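Local coordinates for tumour necrosis factor receptor (Ectromelia virus, PDB 3ON9), which probably dampens host immune defence by binding tumour necrosis factor and chemokines outside the cell, this chain being its C-terminal chemokine-binding SECRET domain, at residues 14-19 with 120-125; 126-131 with 139-144; 50-55 with 66-71. All coordinates share one frame; numbering follows the deposited sequence.

Contact 1 (14-19 with 120-125)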
ATOM      1  N   ASN A  14      -3.931  -4.148   4.560  1.00 13.39           N
ATOM      2  CA  ASN A  14      -4.667  -4.588   5.742  1.00 13.78           C
ATOM      3  C   ASN A  14      -4.250  -6.006   6.090  1.00 13.89           C
ATOM      4  O   ASN A  14      -4.072  -6.826   5.200  1.00 15.77           O
ATOM      5  CB  ASN A  14      -6.178  -4.472   5.504  1.00 13.62           C
ATOM      6  CG  ASN A  14      -6.591  -3.047   5.212  1.00 15.24           C
ATOM      7  OD1 ASN A  14      -5.985  -2.108   5.732  1.00 17.38           O
ATOM      8  ND2 ASN A  14      -7.595  -2.869   4.359  1.00 16.14           N
ATOM      9  N   MET A  15      -4.041  -6.278   7.374  1.00 14.59           N
ATOM     10  CA  MET A  15      -3.349  -7.500   7.776  1.00 16.22           C
ATOM     11  C   MET A  15      -3.958  -8.138   9.017  1.00 15.60           C
ATOM     12  O   MET A  15      -4.372  -7.440   9.937  1.00 16.80           O
ATOM     13  CB  MET A  15      -1.870  -7.191   8.059  1.00 15.79           C
ATOM     14  CG  MET A  15      -1.142  -6.580   6.871  1.00 15.77           C
ATOM     15  SD  MET A  15       0.592  -6.231   7.229  1.00 17.26           S
ATOM     16  CE  MET A  15       0.422  -4.803   8.305  1.00 20.65           C
ATOM     17  N   TYR A  16      -3.992  -9.465   9.042  1.00 14.85           N
ATOM     18  CA  TYR A  16      -4.445 -10.195  10.215  1.00 16.54           C
ATOM     19  C   TYR A  16      -3.766 -11.556  10.248  1.00 13.89           C
ATOM     20  O   TYR A  16      -3.662 -12.208   9.223  1.00 16.79           O
ATOM     21  CB  TYR A  16      -5.966 -10.390  10.160  1.00 18.09           C
ATOM     22  CG  TYR A  16      -6.535 -10.933  11.445  1.00 18.12           C
ATOM     23  CD1 TYR A  16      -7.028 -10.078  12.420  1.00 19.86           C
ATOM     24  CD2 TYR A  16      -6.547 -12.294  11.697  1.00 22.47           C
ATOM     25  CE1 TYR A  16      -7.526 -10.568  13.615  1.00 22.57           C
ATOM     26  CE2 TYR A  16      -7.051 -12.791  12.886  1.00 22.72           C
ATOM     27  CZ  TYR A  16      -7.538 -11.922  13.832  1.00 23.28           C
ATOM     28  OH  TYR A  16      -8.038 -12.418  15.011  1.00 36.50           O
ATOM     29  N   PRO A  17      -3.281 -11.983  11.425  1.00 16.12           N
ATOM     30  CA  PRO A  17      -3.254 -11.242  12.687  1.00 15.39           C
ATOM     31  C   PRO A  17      -1.914 -10.536  12.889  1.00 17.37           C
ATOM     32  O   PRO A  17      -0.877 -11.032  12.434  1.00 19.61           O
ATOM     33  CB  PRO A  17      -3.352 -12.349  13.745  1.00 17.06           C
ATOM     34  CG  PRO A  17      -2.781 -13.588  13.059  1.00 19.15           C
ATOM     35  CD  PRO A  17      -2.706 -13.334  11.569  1.00 18.61           C
ATOM     36  N   VAL A  18      -1.938  -9.397  13.570  1.00 15.63           N
ATOM     37  CA  VAL A  18      -0.692  -8.766  13.998  1.00 17.13           C
ATOM     38  C   VAL A  18      -0.585  -8.839  15.513  1.00 17.90           C
ATOM     39  O   VAL A  18      -1.601  -8.856  16.223  1.00 18.88           O
ATOM     40  CB  VAL A  18      -0.532  -7.303  13.504  1.00 15.60           C
ATOM     41  CG1 VAL A  18      -0.509  -7.263  11.977  1.00 16.41           C
ATOM     42  CG2 VAL A  18      -1.625  -6.395  14.056  1.00 18.10           C
ATOM     43  N   ASN A  19       0.649  -8.916  16.000  1.00 16.66           N
ATOM     44  CA  ASN A  19       0.921  -9.039  17.421  1.00 16.64           C
ATOM     45  C   ASN A  19       1.582  -7.800  18.006  1.00 20.60           C
ATOM     46  O   ASN A  19       1.757  -7.710  19.223  1.00 23.25           O
ATOM     47  CB  ASN A  19       1.841 -10.226  17.665  1.00 22.23           C
ATOM     48  CG  ASN A  19       1.239 -11.524  17.201  1.00 27.30           C
ATOM     49  OD1 ASN A  19       0.242 -11.986  17.754  1.00 24.40           O
ATOM     50  ND2 ASN A  19       1.840 -12.126  16.177  1.00 24.94           N
ATOM     51  N   LEU A 120       0.724 -14.202   7.855  1.00 15.60           N
ATOM     52  CA  LEU A 120      -0.619 -13.612   7.812  1.00 19.48           C
ATOM     53  C   LEU A 120      -1.686 -14.588   7.338  1.00 17.98           C
ATOM     54  O   LEU A 120      -1.501 -15.280   6.341  1.00 21.00           O
ATOM     55  CB  LEU A 120      -0.655 -12.372   6.916  1.00 17.85           C
ATOM     56  CG  LEU A 120       0.250 -11.214   7.350  1.00 17.45           C
ATOM     57  CD1 LEU A 120       0.151 -10.082   6.335  1.00 19.36           C
ATOM     58  CD2 LEU A 120      -0.119 -10.726   8.743  1.00 17.76           C
ATOM     59  N   SER A 121      -2.808 -14.624   8.054  1.00 17.62           N
ATOM     60  CA  SER A 121      -3.972 -15.387   7.611  1.00 16.57           C
ATOM     61  C   SER A 121      -4.798 -14.582   6.605  1.00 18.40           C
ATOM     62  O   SER A 121      -5.469 -15.158   5.756  1.00 19.14           O
ATOM     63  CB  SER A 121      -4.830 -15.806   8.808  1.00 19.69           C
ATOM     64  OG  SER A 121      -5.443 -14.699   9.421  1.00 24.86           O
ATOM     65  N   ASN A 122      -4.741 -13.253   6.693  1.00 16.19           N
ATOM     66  CA  ASN A 122      -5.412 -12.392   5.719  1.00 13.87           C
ATOM     67  C   ASN A 122      -4.510 -11.226   5.368  1.00 15.22           C
ATOM     68  O   ASN A 122      -3.978 -10.574   6.257  1.00 16.34           O
ATOM     69  CB  ASN A 122      -6.723 -11.800   6.271  1.00 15.50           C
ATOM     70  CG  ASN A 122      -7.655 -12.841   6.864  1.00 19.89           C
ATOM     71  OD1 ASN A 122      -7.360 -13.442   7.899  1.00 19.89           O
ATOM     72  ND2 ASN A 122      -8.819 -13.024   6.232  1.00 18.21           N
ATOM     73  N   LEU A 123      -4.356 -10.967   4.075  1.00 15.99           N
ATOM     74  CA  LEU A 123      -3.571  -9.834   3.601  1.00 16.24           C
ATOM     75  C   LEU A 123      -4.320  -9.226   2.435  1.00 14.75           C
ATOM     76  O   LEU A 123      -4.578  -9.905   1.439  1.00 15.20           O
ATOM     77  CB  LEU A 123      -2.187 -10.302   3.143  1.00 15.73           C
ATOM     78  CG  LEU A 123      -1.308  -9.294   2.389  1.00 15.19           C
ATOM     79  CD1 LEU A 123      -1.108  -8.004   3.214  1.00 14.51           C
ATOM     80  CD2 LEU A 123       0.037  -9.908   2.012  1.00 18.16           C
ATOM     81  N   ASP A 124      -4.676  -7.950   2.557  1.00 13.86           N
ATOM     82  CA  ASP A 124      -5.345  -7.223   1.485  1.00 14.09           C
ATOM     83  C   ASP A 124      -4.460  -6.047   1.105  1.00 14.49           C
ATOM     84  O   ASP A 124      -3.941  -5.350   1.982  1.00 14.25           O
ATOM     85  CB  ASP A 124      -6.696  -6.666   1.953  1.00 14.77           C
ATOM     86  CG  ASP A 124      -7.639  -7.735   2.463  1.00 16.27           C
ATOM     87  OD1 ASP A 124      -7.776  -8.784   1.811  1.00 17.85           O
ATOM     88  OD2 ASP A 124      -8.252  -7.504   3.520  1.00 16.07           O
ATOM     89  N   VAL A 125      -4.305  -5.817  -0.193  1.00 14.42           N
ATOM     90  CA  VAL A 125      -3.582  -4.656  -0.681  1.00 15.54           C
ATOM     91  C   VAL A 125      -4.443  -3.918  -1.701  1.00 17.64           C
ATOM     92  O   VAL A 125      -5.071  -4.537  -2.563  1.00 15.65           O
ATOM     93  CB  VAL A 125      -2.257  -5.075  -1.330  1.00 14.47           C
ATOM     94  CG1 VAL A 125      -1.577  -3.879  -1.982  1.00 16.89           C
ATOM     95  CG2 VAL A 125      -1.360  -5.688  -0.273  1.00 14.81           C
TER
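Tyr16 O meets Asn122 N and Ser121 N together, the one dense spot in the backbone bonding of strands 14-16 and 122-125. It accepts a straightforward bond from Asn122 N at 2.9 Å and a weak, strongly bent one from Ser121 N. Ser121 OG stands 3.1 Å from the same Tyr16 O and also lies close to Asn122 OD1. Tyr16 N returns a bond to Asn122 O. Further along, Asn14 and Asp124 form a hydrogen-bonded pair through both backbone groups, Asn14 N reaching Asp124 O at 2.8 Å. Between these pairs Met15 faces Leu123 in a non-hydrogen-bonded position, with CA-H...O contacts from Met15 CA to Asn122 O and from Leu123 CA to Asn14 O.

With Ser121 and Asn122 both set against Tyr16, the pairing ends in a classic beta bulge, at the point where the chain enters strand 122-130. The two strands are antiparallel neighbours in the five-stranded sheet of the SECRET beta-sandwich, and on the partner strand the Tyr16-Pro17 peptide bond is cis.

Apolar contact is concentrated on the Met15 face. Leu120 swings CD1 to 3.8 Å from Met15 CG, while Leu123 runs side by side with Met15 and brings its CD1 to 3.9 Å from that same CG. This face looks onto the second sheet, whose strand 38-45 supplies Leu38 and Ile40 against Met15.

On the Tyr16 face the ring has CG anti to the backbone N (chi1 -170°) and lies alongside Asn122, its plane 83° from that amide. Ser121 OG meets the ring edge in plane, 3.5 Å from Tyr16 CD2. Asp124, on the same face, sends its carboxylate to His145 ND1 and Leu150 N.

Contact 2 (126-131 with 139-144)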
ATOM      1  N   TYR A 126      -4.496  -2.596  -1.579  1.00 14.83           N
ATOM      2  CA  TYR A 126      -5.105  -1.761  -2.603  1.00 15.86           C
ATOM      3  C   TYR A 126      -4.116  -0.704  -3.051  1.00 15.18           C
ATOM      4  O   TYR A 126      -3.548   0.010  -2.230  1.00 16.78           O
ATOM      5  CB  TYR A 126      -6.372  -1.079  -2.085  1.00 15.91           C
ATOM      6  CG  TYR A 126      -7.354  -2.010  -1.415  1.00 17.30           C
ATOM      7  CD1 TYR A 126      -8.340  -2.672  -2.144  1.00 19.88           C
ATOM      8  CD2 TYR A 126      -7.295  -2.227  -0.049  1.00 17.15           C
ATOM      9  CE1 TYR A 126      -9.238  -3.533  -1.508  1.00 17.30           C
ATOM     10  CE2 TYR A 126      -8.183  -3.080   0.587  1.00 19.57           C
ATOM     11  CZ  TYR A 126      -9.145  -3.721  -0.139  1.00 21.50           C
ATOM     12  OH  TYR A 126     -10.020  -4.559   0.534  1.00 22.03           O
ATOM     13  N   ILE A 127      -3.915  -0.618  -4.358  1.00 15.74           N
ATOM     14  CA  ILE A 127      -3.120   0.463  -4.935  1.00 15.85           C
ATOM     15  C   ILE A 127      -4.077   1.262  -5.805  1.00 16.30           C
ATOM     16  O   ILE A 127      -4.635   0.737  -6.766  1.00 15.17           O
ATOM     17  CB  ILE A 127      -1.970  -0.082  -5.775  1.00 16.61           C
ATOM     18  CG1 ILE A 127      -1.073  -0.954  -4.892  1.00 19.08           C
ATOM     19  CG2 ILE A 127      -1.157   1.087  -6.377  1.00 15.64           C
ATOM     20  CD1 ILE A 127      -0.040  -1.750  -5.646  1.00 20.09           C
ATOM     21  N   VAL A 128      -4.276   2.525  -5.451  1.00 15.44           N
ATOM     22  CA  VAL A 128      -5.355   3.320  -6.027  1.00 16.29           C
ATOM     23  C   VAL A 128      -4.804   4.590  -6.641  1.00 15.41           C
ATOM     24  O   VAL A 128      -4.185   5.409  -5.951  1.00 16.09           O
ATOM     25  CB  VAL A 128      -6.397   3.666  -4.956  1.00 18.55           C
ATOM     26  CG1 VAL A 128      -7.538   4.477  -5.561  1.00 18.93           C
ATOM     27  CG2 VAL A 128      -6.934   2.384  -4.324  1.00 21.08           C
ATOM     28  N   TYR A 129      -5.006   4.735  -7.942  1.00 15.15           N
ATOM     29  CA  TYR A 129      -4.580   5.920  -8.656  1.00 15.22           C
ATOM     30  C   TYR A 129      -5.804   6.758  -8.976  1.00 17.69           C
ATOM     31  O   TYR A 129      -6.787   6.252  -9.548  1.00 18.30           O
ATOM     32  CB  TYR A 129      -3.906   5.522  -9.959  1.00 16.34           C
ATOM     33  CG  TYR A 129      -2.789   4.514  -9.842  1.00 16.99           C
ATOM     34  CD1 TYR A 129      -1.465   4.926  -9.832  1.00 15.44           C
ATOM     35  CD2 TYR A 129      -3.055   3.141  -9.759  1.00 15.37           C
ATOM     36  CE1 TYR A 129      -0.441   4.016  -9.749  1.00 15.49           C
ATOM     37  CE2 TYR A 129      -2.023   2.220  -9.677  1.00 16.24           C
ATOM     38  CZ  TYR A 129      -0.715   2.669  -9.678  1.00 18.21           C
ATOM     39  OH  TYR A 129       0.326   1.777  -9.615  1.00 18.26           O
ATOM     40  N   ALA A 130      -5.758   8.035  -8.615  1.00 16.22           N
ATOM     41  CA  ALA A 130      -6.874   8.931  -8.871  1.00 16.87           C
ATOM     42  C   ALA A 130      -6.442  10.266  -9.448  1.00 17.08           C
ATOM     43  O   ALA A 130      -5.463  10.857  -9.000  1.00 17.26           O
ATOM     44  CB  ALA A 130      -7.675   9.164  -7.589  1.00 19.81           C
ATOM     45  N   ASN A 131      -7.183  10.732 -10.451  1.00 17.56           N
ATOM     46  CA  ASN A 131      -7.131  12.123 -10.863  1.00 19.14           C
ATOM     47  C   ASN A 131      -8.202  12.845 -10.071  1.00 20.04           C
ATOM     48  O   ASN A 131      -9.386  12.633 -10.316  1.00 19.06           O
ATOM     49  CB  ASN A 131      -7.435  12.232 -12.359  1.00 20.14           C
ATOM     50  CG  ASN A 131      -7.368  13.659 -12.859  1.00 22.96           C
ATOM     51  OD1 ASN A 131      -7.208  14.594 -12.077  1.00 21.02           O
ATOM     52  ND2 ASN A 131      -7.490  13.832 -14.174  1.00 27.68           N
ATOM     53  N   MET A 139     -11.450   6.361 -10.763  1.00 19.86           N
ATOM     54  CA  MET A 139     -10.184   5.935 -10.158  1.00 17.64           C
ATOM     55  C   MET A 139      -9.832   4.515 -10.623  1.00 18.11           C
ATOM     56  O   MET A 139     -10.723   3.728 -10.929  1.00 20.67           O
ATOM     57  CB  MET A 139     -10.280   5.949  -8.628  1.00 19.24           C
ATOM     58  CG  MET A 139     -10.644   7.281  -8.003  1.00 20.56           C
ATOM     59  SD  MET A 139     -10.409   7.282  -6.213  1.00 23.66           S
ATOM     60  CE  MET A 139     -11.143   5.712  -5.762  1.00 17.61           C
ATOM     61  N   ASP A 140      -8.540   4.187 -10.667  1.00 16.26           N
ATOM     62  CA  ASP A 140      -8.105   2.804 -10.884  1.00 15.56           C
ATOM     63  C   ASP A 140      -7.825   2.198  -9.512  1.00 16.19           C
ATOM     64  O   ASP A 140      -7.032   2.740  -8.733  1.00 18.06           O
ATOM     65  CB  ASP A 140      -6.818   2.746 -11.718  1.00 16.55           C
ATOM     66  CG  ASP A 140      -7.054   2.942 -13.191  1.00 16.15           C
ATOM     67  OD1 ASP A 140      -8.198   2.751 -13.664  1.00 18.68           O
ATOM     68  OD2 ASP A 140      -6.077   3.286 -13.894  1.00 17.35           O
ATOM     69  N   VAL A 141      -8.496   1.094  -9.209  1.00 15.96           N
ATOM     70  CA  VAL A 141      -8.319   0.389  -7.950  1.00 15.28           C
ATOM     71  C   VAL A 141      -7.723  -0.979  -8.224  1.00 17.47           C
ATOM     72  O   VAL A 141      -8.400  -1.858  -8.779  1.00 19.16           O
ATOM     73  CB  VAL A 141      -9.651   0.216  -7.198  1.00 17.23           C
ATOM     74  CG1 VAL A 141      -9.439  -0.607  -5.928  1.00 19.07           C
ATOM     75  CG2 VAL A 141     -10.256   1.568  -6.869  1.00 20.09           C
ATOM     76  N   VAL A 142      -6.460  -1.167  -7.850  1.00 15.29           N
ATOM     77  CA  VAL A 142      -5.804  -2.458  -8.034  1.00 15.11           C
ATOM     78  C   VAL A 142      -5.871  -3.212  -6.707  1.00 14.58           C
ATOM     79  O   VAL A 142      -5.252  -2.792  -5.720  1.00 16.46           O
ATOM     80  CB  VAL A 142      -4.336  -2.307  -8.478  1.00 16.44           C
ATOM     81  CG1 VAL A 142      -3.783  -3.658  -8.898  1.00 18.63           C
ATOM     82  CG2 VAL A 142      -4.213  -1.301  -9.628  1.00 17.28           C
ATOM     83  N   ALA A 143      -6.639  -4.297  -6.664  1.00 14.97           N
ATOM     84  CA  ALA A 143      -6.917  -4.986  -5.398  1.00 16.29           C
ATOM     85  C   ALA A 143      -6.325  -6.385  -5.338  1.00 15.76           C
ATOM     86  O   ALA A 143      -6.343  -7.118  -6.327  1.00 15.36           O
ATOM     87  CB  ALA A 143      -8.430  -5.027  -5.118  1.00 17.53           C
ATOM     88  N   TYR A 144      -5.765  -6.735  -4.179  1.00 14.96           N
ATOM     89  CA  TYR A 144      -5.191  -8.056  -3.955  1.00 17.32           C
ATOM     90  C   TYR A 144      -5.714  -8.606  -2.635  1.00 16.92           C
ATOM     91  O   TYR A 144      -5.836  -7.866  -1.656  1.00 15.76           O
ATOM     92  CB  TYR A 144      -3.667  -7.986  -3.849  1.00 15.43           C
ATOM     93  CG  TYR A 144      -2.944  -7.276  -4.976  1.00 15.01           C
ATOM     94  CD1 TYR A 144      -2.219  -7.994  -5.908  1.00 15.28           C
ATOM     95  CD2 TYR A 144      -2.958  -5.888  -5.076  1.00 14.57           C
ATOM     96  CE1 TYR A 144      -1.543  -7.353  -6.937  1.00 17.67           C
ATOM     97  CE2 TYR A 144      -2.280  -5.237  -6.094  1.00 16.52           C
ATOM     98  CZ  TYR A 144      -1.570  -5.981  -7.017  1.00 17.35           C
ATOM     99  OH  TYR A 144      -0.890  -5.360  -8.037  1.00 20.24           O
TER
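Ile127 and Val142 exchange the straightest hydrogen bonds of this pairing: Ile127 N to Val142 O and Val142 N to Ile127 O, each 2.9 Å with 166° at the hydrogen. Tyr129 and Asp140 form the next hydrogen-bonded pair, somewhat more bent, with Asp140 N 2.9 Å from Tyr129 O. Val128 CA adds a CA-H...O contact to Asp140 O at 3.2 Å, so that carbonyl is approached by both Tyr129 N and a carbon donor.

These are the two strands of a beta hairpin, 122-130 and 140-145, the latter being the outermost strand on this side of the five-stranded sheet. The face bearing Ile127, Tyr129, Asp140 and Val142 is buried against the other sheet, where Ile83 and Glu111 lie. Tyr129 OH bonds to Glu111, and the Asp140 carboxylate is taken up by His109 and the backbone of Leu106 and Met107.

On that face Val142 CG2 comes to the edge of the Tyr129 ring, 4.1 Å from CE2, and Ile127 CD1 reaches Tyr144 CE2. Over the opposite face, Met139 bends at chi3 (-45°), which brings CE to 3.8 Å from Val128 CG1; Met139 CG sits 3.5 Å from Ala130 CB, with Met139 SD also close to that methyl. Ala143 CB approaches the Tyr126 ring at CD1, 3.8 Å away.

Contact 3 (50-55 with 66-71)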
ATOM      1  N   VAL A  50       4.507  12.579  -5.107  1.00 17.30           N
ATOM      2  CA  VAL A  50       5.459  12.182  -4.058  1.00 16.44           C
ATOM      3  C   VAL A  50       4.752  11.638  -2.815  1.00 17.59           C
ATOM      4  O   VAL A  50       3.747  12.183  -2.349  1.00 16.06           O
ATOM      5  CB  VAL A  50       6.471  13.307  -3.709  1.00 21.81           C
ATOM      6  CG1 VAL A  50       7.239  13.728  -4.960  1.00 18.88           C
ATOM      7  CG2 VAL A  50       5.779  14.492  -3.092  1.00 23.50           C
ATOM      8  N   PHE A  51       5.272  10.534  -2.295  1.00 17.09           N
ATOM      9  CA  PHE A  51       4.694   9.966  -1.091  1.00 17.70           C
ATOM     10  C   PHE A  51       5.096  10.798   0.118  1.00 16.32           C
ATOM     11  O   PHE A  51       6.282  11.077   0.321  1.00 20.00           O
ATOM     12  CB  PHE A  51       5.100   8.504  -0.941  1.00 17.28           C
ATOM     13  CG  PHE A  51       4.320   7.585  -1.834  1.00 16.59           C
ATOM     14  CD1 PHE A  51       3.120   7.035  -1.399  1.00 17.28           C
ATOM     15  CD2 PHE A  51       4.750   7.315  -3.122  1.00 19.44           C
ATOM     16  CE1 PHE A  51       2.378   6.199  -2.230  1.00 16.44           C
ATOM     17  CE2 PHE A  51       4.019   6.484  -3.962  1.00 17.68           C
ATOM     18  CZ  PHE A  51       2.822   5.931  -3.519  1.00 17.33           C
ATOM     19  N   ILE A  52       4.103  11.205   0.909  1.00 16.91           N
ATOM     20  CA  ILE A  52       4.318  12.148   2.003  1.00 16.82           C
ATOM     21  C   ILE A  52       3.898  11.644   3.368  1.00 17.11           C
ATOM     22  O   ILE A  52       4.281  12.226   4.385  1.00 20.54           O
ATOM     23  CB  ILE A  52       3.566  13.481   1.774  1.00 18.52           C
ATOM     24  CG1 ILE A  52       2.058  13.242   1.643  1.00 20.75           C
ATOM     25  CG2 ILE A  52       4.133  14.232   0.557  1.00 23.05           C
ATOM     26  CD1 ILE A  52       1.266  14.518   1.495  1.00 28.05           C
ATOM     27  N   GLY A  53       3.100  10.586   3.407  1.00 17.73           N
ATOM     28  CA  GLY A  53       2.583  10.141   4.687  1.00 18.14           C
ATOM     29  C   GLY A  53       2.322   8.661   4.714  1.00 16.17           C
ATOM     30  O   GLY A  53       2.180   8.022   3.669  1.00 16.97           O
ATOM     31  N   ASP A  54       2.264   8.116   5.922  1.00 15.26           N
ATOM     32  CA  ASP A  54       1.893   6.722   6.095  1.00 17.82           C
ATOM     33  C   ASP A  54       1.228   6.496   7.432  1.00 17.57           C
ATOM     34  O   ASP A  54       1.135   7.408   8.247  1.00 18.86           O
ATOM     35  CB  ASP A  54       3.084   5.780   5.896  1.00 16.65           C
ATOM     36  CG  ASP A  54       4.253   6.088   6.799  1.00 20.76           C
ATOM     37  OD1 ASP A  54       4.074   6.711   7.872  1.00 21.59           O
ATOM     38  OD2 ASP A  54       5.366   5.686   6.413  1.00 22.21           O
ATOM     39  N   TYR A  55       0.751   5.276   7.654  1.00 14.60           N
ATOM     40  CA  TYR A  55       0.060   4.977   8.900  1.00 16.24           C
ATOM     41  C   TYR A  55       0.023   3.477   9.136  1.00 16.57           C
ATOM     42  O   TYR A  55       0.207   2.698   8.208  1.00 15.20           O
ATOM     43  CB  TYR A  55      -1.362   5.558   8.891  1.00 18.93           C
ATOM     44  CG  TYR A  55      -2.225   5.088   7.742  1.00 18.17           C
ATOM     45  CD1 TYR A  55      -3.027   3.956   7.865  1.00 18.05           C
ATOM     46  CD2 TYR A  55      -2.222   5.758   6.525  1.00 17.02           C
ATOM     47  CE1 TYR A  55      -3.816   3.525   6.820  1.00 18.32           C
ATOM     48  CE2 TYR A  55      -3.003   5.331   5.472  1.00 19.07           C
ATOM     49  CZ  TYR A  55      -3.800   4.208   5.621  1.00 17.40           C
ATOM     50  OH  TYR A  55      -4.583   3.781   4.560  1.00 21.27           O
ATOM     51  N   GLY A  66      -0.835   2.034   5.450  1.00 15.64           N
ATOM     52  CA  GLY A  66      -0.771   2.520   4.088  1.00 14.84           C
ATOM     53  C   GLY A  66       0.207   3.651   3.896  1.00 13.96           C
ATOM     54  O   GLY A  66       0.800   4.139   4.861  1.00 15.79           O
ATOM     55  N   PHE A  67       0.381   4.038   2.632  1.00 16.59           N
ATOM     56  CA  PHE A  67       1.191   5.194   2.245  1.00 15.59           C
ATOM     57  C   PHE A  67       0.354   6.018   1.268  1.00 18.53           C
ATOM     58  O   PHE A  67      -0.428   5.460   0.508  1.00 16.42           O
ATOM     59  CB  PHE A  67       2.460   4.772   1.503  1.00 17.10           C
ATOM     60  CG  PHE A  67       3.281   3.709   2.186  1.00 16.17           C
ATOM     61  CD1 PHE A  67       4.461   4.049   2.840  1.00 17.07           C
ATOM     62  CD2 PHE A  67       2.912   2.369   2.116  1.00 16.64           C
ATOM     63  CE1 PHE A  67       5.243   3.083   3.447  1.00 19.48           C
ATOM     64  CE2 PHE A  67       3.681   1.389   2.711  1.00 15.70           C
ATOM     65  CZ  PHE A  67       4.854   1.748   3.387  1.00 17.47           C
ATOM     66  N   PHE A  68       0.526   7.337   1.254  1.00 15.01           N
ATOM     67  CA  PHE A  68      -0.192   8.140   0.274  1.00 14.82           C
ATOM     68  C   PHE A  68       0.604   9.359  -0.149  1.00 16.96           C
ATOM     69  O   PHE A  68       1.525   9.790   0.545  1.00 15.49           O
ATOM     70  CB  PHE A  68      -1.564   8.563   0.810  1.00 15.55           C
ATOM     71  CG  PHE A  68      -1.487   9.387   2.059  1.00 18.64           C
ATOM     72  CD1 PHE A  68      -1.472  10.773   1.994  1.00 20.75           C
ATOM     73  CD2 PHE A  68      -1.412   8.775   3.295  1.00 20.16           C
ATOM     74  CE1 PHE A  68      -1.394  11.538   3.156  1.00 21.53           C
ATOM     75  CE2 PHE A  68      -1.338   9.524   4.457  1.00 23.24           C
ATOM     76  CZ  PHE A  68      -1.323  10.913   4.386  1.00 19.64           C
ATOM     77  N   THR A  69       0.241   9.905  -1.300  1.00 17.11           N
ATOM     78  CA  THR A  69       0.976  11.012  -1.883  1.00 16.48           C
ATOM     79  C   THR A  69       0.297  12.342  -1.670  1.00 20.41           C
ATOM     80  O   THR A  69      -0.883  12.429  -1.353  1.00 21.62           O
ATOM     81  CB  THR A  69       1.094  10.856  -3.416  1.00 16.55           C
ATOM     82  OG1 THR A  69      -0.209  10.999  -4.012  1.00 17.57           O
ATOM     83  CG2 THR A  69       1.663   9.513  -3.778  1.00 16.75           C
ATOM     84  N   ASN A  70       1.076  13.388  -1.881  1.00 20.65           N
ATOM     85  CA  ASN A  70       0.542  14.696  -2.175  1.00 25.15           C
ATOM     86  C   ASN A  70      -0.363  14.568  -3.397  1.00 22.82           C
ATOM     87  O   ASN A  70      -0.096  13.758  -4.281  1.00 21.67           O
ATOM     88  CB  ASN A  70       1.712  15.628  -2.477  1.00 24.87           C
ATOM     89  CG  ASN A  70       1.265  16.976  -3.005  1.00 30.67           C
ATOM     90  OD1 ASN A  70       0.358  17.600  -2.453  1.00 32.51           O
ATOM     91  ND2 ASN A  70       1.905  17.436  -4.071  1.00 34.36           N
ATOM     92  N   ASP A  71      -1.438  15.344  -3.454  1.00 23.13           N
ATOM     93  CA  ASP A  71      -2.345  15.235  -4.585  1.00 23.29           C
ATOM     94  C   ASP A  71      -2.381  16.459  -5.498  1.00 28.27           C
ATOM     95  O   ASP A  71      -3.360  16.666  -6.210  1.00 28.90           O
ATOM     96  CB  ASP A  71      -3.756  14.851  -4.112  1.00 25.29           C
ATOM     97  CG  ASP A  71      -4.324  15.828  -3.098  1.00 26.29           C
ATOM     98  OD1 ASP A  71      -5.422  15.555  -2.569  1.00 27.43           O
ATOM     99  OD2 ASP A  71      -3.674  16.864  -2.823  1.00 26.43           O
TER
HETATM  100  O   HOH W   1       3.375  15.357  -5.553  1.00 17.94           O
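Phe51 and Thr69 meet as a non-hydrogen-bonded pair, and the phenylalanine side chain can be followed outward from there. Its CB lies 4.1 Å from Phe68 O. CG already feels the Thr69 methyl, and CD1 turns along the opposing backbone, coming to 3.6 Å from Phe68 C and also touching Phe67 CB. The rest of the ring, CD2, CE1, CE2 and CZ, has Thr69 CG2 at nearly equal distances, because that methyl sits over the ring centre in a CH-pi contact, 3.5 Å from the centroid and only 3° off the normal. The ring edge carries Phe67 C and Phe68 N in its plane. Ile9 and Val11 of strand 8-16 and Leu42 of strand 38-45 also pack on this ring.

Two other rings lie over glycines on the opposite face of the sheet. Both Tyr55 and Phe68 place CG between the backbone N and the carbonyl carbon (chi1 57° and 60°), and each ring lies over a glycine of the neighbouring strand. Gly66 N stands 3.5 Å above the centre of the Tyr55 ring, and Gly53 CA lies over the Phe68 ring, offset toward the rim. Neither glycine has a CB to obstruct the ring above it.

Phe68 O takes a 3.0 Å bond from Ile52 N and a weak one from Gly53 N, while Phe68 N bonds to Gly53 O. At the far end Asn70 N donates to Val50 O, and one water accepts from both Val50 N and Asn70 ND2, lying 2.9 Å from Asn70 ND2.

Ile52 and Gly53 together opposite Phe68 make a classic beta bulge, here shifting the register by one within the hairpin of strands 51-59 and 62-69, at one margin of the SECRET beta-sandwich.

Overall arrangement
From the N terminus the chain first lays down strand 8-16, whose end at 14-19 waits for a partner about a hundred residues later. Contact 3 closes first, as the hairpin of 50-55 with 66-71, and is nested wholly inside the long loop that contact 1 then shuts with 120-125. The chain runs straight on along strand 122-130, turns, and contact 2 closes the hairpin of strands 122-130 and 140-145 in series. All three belong to one five-stranded sheet: contact 3 ties one edge, contact 2 the other, and contact 1 joins the central strand 8-16 to that hairpin. Contacts 1 and 2 touch where Tyr144 N meets Val125 O; contact 3 touches neither.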